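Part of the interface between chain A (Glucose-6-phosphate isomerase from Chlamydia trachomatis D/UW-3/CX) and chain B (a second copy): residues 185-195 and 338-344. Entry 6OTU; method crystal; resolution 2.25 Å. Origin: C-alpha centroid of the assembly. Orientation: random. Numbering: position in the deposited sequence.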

ATOM      1  N   SER A 185      -7.641  14.985   3.265  1.00 39.10           N
ATOM      2  CA  SER A 185      -6.212  15.143   3.506  1.00 36.98           C
ATOM      3  C   SER A 185      -5.497  15.796   2.326  1.00 32.84           C
ATOM      4  O   SER A 185      -4.817  16.813   2.494  1.00 33.37           O
ATOM      5  CB  SER A 185      -5.592  13.779   3.829  1.00 34.41           C
ATOM      6  OG  SER A 185      -5.925  12.816   2.826  1.00 40.95           O
ATOM      7  N   ASN A 186      -5.655  15.226   1.131  1.00 32.73           N
ATOM      8  CA  ASN A 186      -4.924  15.680  -0.049  1.00 39.45           C
ATOM      9  C   ASN A 186      -5.290  17.120  -0.408  1.00 39.02           C
ATOM     10  O   ASN A 186      -6.434  17.558  -0.255  1.00 39.06           O
ATOM     11  CB  ASN A 186      -5.243  14.754  -1.237  1.00 42.57           C
ATOM     12  CG  ASN A 186      -4.139  14.727  -2.304  1.00 37.96           C
ATOM     13  OD1 ASN A 186      -3.384  15.684  -2.480  1.00 37.39           O
ATOM     14  ND2 ASN A 186      -4.062  13.611  -3.031  1.00 32.87           N
ATOM     15  N   ILE A 187      -4.308  17.865  -0.917  1.00 31.54           N
ATOM     16  CA  ILE A 187      -4.674  19.149  -1.491  1.00 33.48           C
ATOM     17  C   ILE A 187      -5.459  18.971  -2.790  1.00 32.57           C
ATOM     18  O   ILE A 187      -6.167  19.896  -3.204  1.00 33.76           O
ATOM     19  CB  ILE A 187      -3.454  20.058  -1.718  1.00 39.47           C
ATOM     20  CG1 ILE A 187      -3.942  21.510  -1.774  1.00 45.61           C
ATOM     21  CG2 ILE A 187      -2.649  19.622  -2.949  1.00 34.18           C
ATOM     22  CD1 ILE A 187      -2.959  22.461  -2.269  1.00 53.70           C
ATOM     23  N   ASP A 188      -5.365  17.800  -3.433  1.00 31.76           N
ATOM     24  CA  ASP A 188      -6.278  17.424  -4.504  1.00 31.83           C
ATOM     25  C   ASP A 188      -7.712  17.722  -4.073  1.00 31.68           C
ATOM     26  O   ASP A 188      -8.243  17.048  -3.192  1.00 41.95           O
ATOM     27  CB  ASP A 188      -6.107  15.942  -4.842  1.00 31.74           C
ATOM     28  CG  ASP A 188      -7.046  15.467  -5.938  1.00 37.55           C
ATOM     29  OD1 ASP A 188      -7.811  16.274  -6.508  1.00 42.99           O
ATOM     30  OD2 ASP A 188      -6.991  14.273  -6.263  1.00 40.35           O
ATOM     31  N   PRO A 189      -8.374  18.719  -4.667  1.00 38.65           N
ATOM     32  CA  PRO A 189      -9.722  19.085  -4.208  1.00 34.94           C
ATOM     33  C   PRO A 189     -10.768  18.016  -4.479  1.00 37.19           C
ATOM     34  O   PRO A 189     -11.879  18.110  -3.935  1.00 31.91           O
ATOM     35  CB  PRO A 189     -10.019  20.361  -4.997  1.00 32.44           C
ATOM     36  CG  PRO A 189      -9.245  20.174  -6.267  1.00 35.98           C
ATOM     37  CD  PRO A 189      -7.970  19.483  -5.856  1.00 32.45           C
ATOM     38  N   ASP A 190     -10.460  17.017  -5.308  1.00 32.57           N
ATOM     39  CA  ASP A 190     -11.394  15.915  -5.489  1.00 33.87           C
ATOM     40  C   ASP A 190     -11.603  15.171  -4.180  1.00 33.96           C
ATOM     41  O   ASP A 190     -12.687  14.627  -3.941  1.00 35.85           O
ATOM     42  CB  ASP A 190     -10.900  14.982  -6.598  1.00 32.34           C
ATOM     43  CG  ASP A 190     -11.195  15.525  -7.985  1.00 37.58           C
ATOM     44  OD1 ASP A 190     -12.091  16.388  -8.109  1.00 37.98           O
ATOM     45  OD2 ASP A 190     -10.530  15.102  -8.953  1.00 35.95           O
ATOM     46  N   ASN A 191     -10.593  15.178  -3.303  1.00 35.46           N
ATOM     47  CA  ASN A 191     -10.748  14.608  -1.966  1.00 36.70           C
ATOM     48  C   ASN A 191     -11.840  15.335  -1.184  1.00 39.85           C
ATOM     49  O   ASN A 191     -12.744  14.698  -0.627  1.00 30.98           O
ATOM     50  CB  ASN A 191      -9.410  14.659  -1.222  1.00 42.62           C
ATOM     51  CG  ASN A 191      -9.393  13.806   0.051  1.00 41.20           C
ATOM     52  OD1 ASN A 191      -8.375  13.744   0.745  1.00 38.20           O
ATOM     53  ND2 ASN A 191     -10.518  13.157   0.363  1.00 36.08           N
ATOM     54  N   ALA A 192     -11.783  16.675  -1.145  1.00 33.78           N
ATOM     55  CA  ALA A 192     -12.834  17.424  -0.458  1.00 34.69           C
ATOM     56  C   ALA A 192     -14.183  17.228  -1.135  1.00 34.23           C
ATOM     57  O   ALA A 192     -15.212  17.082  -0.466  1.00 35.73           O
ATOM     58  CB  ALA A 192     -12.489  18.910  -0.396  1.00 37.36           C
ATOM     59  N   ALA A 193     -14.196  17.209  -2.462  1.00 33.81           N
ATOM     60  CA  ALA A 193     -15.460  17.101  -3.175  1.00 36.89           C
ATOM     61  C   ALA A 193     -16.154  15.766  -2.900  1.00 39.49           C
ATOM     62  O   ALA A 193     -17.374  15.730  -2.684  1.00 38.33           O
ATOM     63  CB  ALA A 193     -15.222  17.304  -4.671  1.00 36.09           C
ATOM     64  N   GLU A 194     -15.399  14.656  -2.897  1.00 35.54           N
ATOM     65  CA  GLU A 194     -16.034  13.364  -2.632  1.00 37.24           C
ATOM     66  C   GLU A 194     -16.686  13.348  -1.255  1.00 41.75           C
ATOM     67  O   GLU A 194     -17.751  12.744  -1.079  1.00 48.55           O
ATOM     68  CB  GLU A 194     -15.031  12.204  -2.773  1.00 32.10           C
ATOM     69  CG  GLU A 194     -13.954  12.130  -1.666  1.00 38.89           C
ATOM     70  CD  GLU A 194     -12.954  10.973  -1.816  1.00 46.01           C
ATOM     71  OE1 GLU A 194     -13.179  10.066  -2.661  1.00 50.24           O
ATOM     72  OE2 GLU A 194     -11.928  10.990  -1.088  1.00 40.59           O
ATOM     73  N   VAL A 195     -16.089  14.027  -0.277  1.00 35.68           N
ATOM     74  CA  VAL A 195     -16.664  14.024   1.059  1.00 33.90           C
ATOM     75  C   VAL A 195     -17.873  14.945   1.129  1.00 38.44           C
ATOM     76  O   VAL A 195     -18.921  14.572   1.666  1.00 37.97           O
ATOM     77  CB  VAL A 195     -15.588  14.401   2.084  1.00 36.56           C
ATOM     78  CG1 VAL A 195     -16.218  14.639   3.463  1.00 31.16           C
ATOM     79  CG2 VAL A 195     -14.536  13.294   2.114  1.00 37.16           C
TER
ATOM     80  N   TYR B 338      -0.889  11.424  -8.188  1.00 30.44           N
ATOM     81  CA  TYR B 338      -1.383  12.683  -7.616  1.00 33.95           C
ATOM     82  C   TYR B 338      -2.852  12.825  -7.994  1.00 35.85           C
ATOM     83  O   TYR B 338      -3.255  13.677  -8.783  1.00 37.95           O
ATOM     84  CB  TYR B 338      -0.549  13.874  -8.087  1.00 30.30           C
ATOM     85  CG  TYR B 338       0.715  14.064  -7.258  1.00 37.27           C
ATOM     86  CD1 TYR B 338       1.694  13.078  -7.239  1.00 35.00           C
ATOM     87  CD2 TYR B 338       0.918  15.213  -6.477  1.00 33.06           C
ATOM     88  CE1 TYR B 338       2.835  13.221  -6.495  1.00 37.00           C
ATOM     89  CE2 TYR B 338       2.073  15.361  -5.708  1.00 30.64           C
ATOM     90  CZ  TYR B 338       3.032  14.356  -5.723  1.00 40.87           C
ATOM     91  OH  TYR B 338       4.196  14.446  -4.972  1.00 36.04           O
ATOM     92  N   SER B 339      -3.656  11.935  -7.411  1.00 32.92           N
ATOM     93  CA  SER B 339      -5.000  11.657  -7.910  1.00 36.64           C
ATOM     94  C   SER B 339      -5.814  10.861  -6.907  1.00 36.77           C
ATOM     95  O   SER B 339      -5.547   9.672  -6.703  1.00 34.93           O
ATOM     96  CB  SER B 339      -4.936  10.885  -9.234  1.00 33.83           C
ATOM     97  OG  SER B 339      -6.228  10.738  -9.804  1.00 38.29           O
ATOM     98  N   THR B 340      -6.809  11.509  -6.286  1.00 33.34           N
ATOM     99  CA  THR B 340      -7.665  10.811  -5.331  1.00 36.66           C
ATOM    100  C   THR B 340      -8.371   9.633  -6.005  1.00 33.87           C
ATOM    101  O   THR B 340      -8.459   8.540  -5.434  1.00 34.09           O
ATOM    102  CB  THR B 340      -8.668  11.799  -4.710  1.00 42.77           C
ATOM    103  OG1 THR B 340      -7.977  12.722  -3.857  1.00 43.57           O
ATOM    104  CG2 THR B 340      -9.732  11.080  -3.882  1.00 30.97           C
ATOM    105  N   GLY B 341      -8.813   9.821  -7.252  1.00 34.15           N
ATOM    106  CA  GLY B 341      -9.472   8.748  -7.977  1.00 34.70           C
ATOM    107  C   GLY B 341      -8.611   7.508  -8.144  1.00 34.18           C
ATOM    108  O   GLY B 341      -9.132   6.396  -8.206  1.00 30.97           O
ATOM    109  N   LEU B 342      -7.290   7.674  -8.210  1.00 36.42           N
ATOM    110  CA  LEU B 342      -6.371   6.548  -8.332  1.00 31.13           C
ATOM    111  C   LEU B 342      -5.921   5.994  -6.973  1.00 33.49           C
ATOM    112  O   LEU B 342      -4.854   5.371  -6.889  1.00 30.32           O
ATOM    113  CB  LEU B 342      -5.157   6.958  -9.173  1.00 31.06           C
ATOM    114  CG  LEU B 342      -5.502   7.239 -10.651  1.00 34.20           C
ATOM    115  CD1 LEU B 342      -4.295   7.731 -11.485  1.00 33.50           C
ATOM    116  CD2 LEU B 342      -6.132   6.002 -11.290  1.00 29.04           C
ATOM    117  N   LYS B 343      -6.711   6.204  -5.912  1.00 34.69           N
ATOM    118  CA  LYS B 343      -6.301   5.744  -4.586  1.00 40.70           C
ATOM    119  C   LYS B 343      -6.077   4.237  -4.543  1.00 36.10           C
ATOM    120  O   LYS B 343      -5.236   3.766  -3.769  1.00 40.16           O
ATOM    121  CB  LYS B 343      -7.333   6.166  -3.530  1.00 49.63           C
ATOM    122  CG  LYS B 343      -6.681   6.749  -2.281  1.00 67.53           C
ATOM    123  CD  LYS B 343      -7.403   7.986  -1.723  1.00 79.75           C
ATOM    124  CE  LYS B 343      -8.717   7.633  -1.015  1.00 85.01           C
ATOM    125  NZ  LYS B 343      -9.414   8.850  -0.472  1.00 83.96           N
ATOM    126  N   TYR B 344      -6.792   3.460  -5.363  1.00 32.43           N
ATOM    127  CA  TYR B 344      -6.630   2.009  -5.340  1.00 33.02           C
ATOM    128  C   TYR B 344      -5.837   1.475  -6.521  1.00 29.87           C
ATOM    129  O   TYR B 344      -5.712   0.253  -6.662  1.00 32.20           O
ATOM    130  CB  TYR B 344      -7.990   1.305  -5.274  1.00 38.59           C
ATOM    131  CG  TYR B 344      -8.833   1.686  -4.077  1.00 46.10           C
ATOM    132  CD1 TYR B 344      -8.752   0.982  -2.878  1.00 46.92           C
ATOM    133  CD2 TYR B 344      -9.704   2.767  -4.147  1.00 52.96           C
ATOM    134  CE1 TYR B 344      -9.538   1.342  -1.787  1.00 51.09           C
ATOM    135  CE2 TYR B 344     -10.474   3.139  -3.074  1.00 55.19           C
ATOM    136  CZ  TYR B 344     -10.396   2.429  -1.899  1.00 55.34           C
ATOM    137  OH  TYR B 344     -11.186   2.840  -0.848  1.00 57.31           O
TER
HETATM  138  O   HOH W   1      -9.324  12.659  -8.891  1.00 35.48           O

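The most unusual feature of this contact is the double duty of one carboxylate. Asp188(A) caps the helix of its own chain with one oxygen and holds the other chain with the second. Asp188(A) OD1 lies 3.0 Å from Asp190(A) N, with an N-H...acceptor angle of 157°, which identifies a capping bond to a backbone amide at the start of the helix. Its OD2 accepts two hydrogen bonds from a single residue of chain B: Thr340(B) N lies 2.8 Å from Asp188(A) OD2 at an N-H...acceptor angle of 160°, and Thr340(B) OG1 lies 3.0 Å from the same OD2. With chi1 at 179° (t) and chi2 at 3°, the side chain is extended, and the two oxygens serve the two chains separately.

Thr340(B) is correspondingly the centre of the contact. It has 92 Å² covered by the chain A stretch, out of 258 Å² buried on both sides together, and its CA-to-CB bond points toward that stretch. The closest CA pair between the two stretches is Asn191(A) CA and Thr340(B) CA, at 5.9 Å, so the threonine sits close against the first turn of the helix. Its hydroxyl is also near carbon: Asn191(A) CB is 3.6 Å from Thr340(B) OG1. Asp190(A) CB approaches Thr340(B) CB at 4.3 Å, and Glu194(A) OE2 comes within 3.6 Å of Thr340(B) CG2. These are packing contacts around the polar anchor at Asp188(A).

The loop that presents Asp188(A) is itself braced by side-chain acceptors. Asn191(A) OD1 receives Ser185(A) N at 2.9 Å with an angle of 174°, and Asn186(A) N at 3.1 Å with an angle of 149°, so one amide oxygen on the helix ties down two consecutive backbone nitrogens. Asn186(A) OD1 in turn accepts from Asp188(A) N at 3.1 Å and 171°. This places a side-chain bond on the backbone of the very residue whose carboxylate reaches across. Asn191(A) N to Asp188(A) O, at 3.0 Å, adds a backbone link between that residue and the helix.

Farther along the helix, Glu194(A) forms a salt bridge with Lys343(B). The separation of Glu194(A) OE2 and Lys343(B) NZ is 3.4 Å, and the associated hydrogen bond is weak, so the pair is loosely held. Lys343(B) is exposed, and its chi1 (-135°) and chi2 (138°) both fall between rotamer wells. Within chain B, Lys343(B) N donates to Thr340(B) O at 3.0 Å, a turn that links the backbone of the two chain B residues most directly engaged with chain A.

A single water extends the contact beside Thr340(B). Water 1 O lies 2.7 Å from Asp190(A) OD2 and accepts a weak hydrogen bond from Gly341(B) N at 3.3 Å. It therefore sits between Asp190(A) and the residue following the threonine, where no direct contact within 4.5 Å is made.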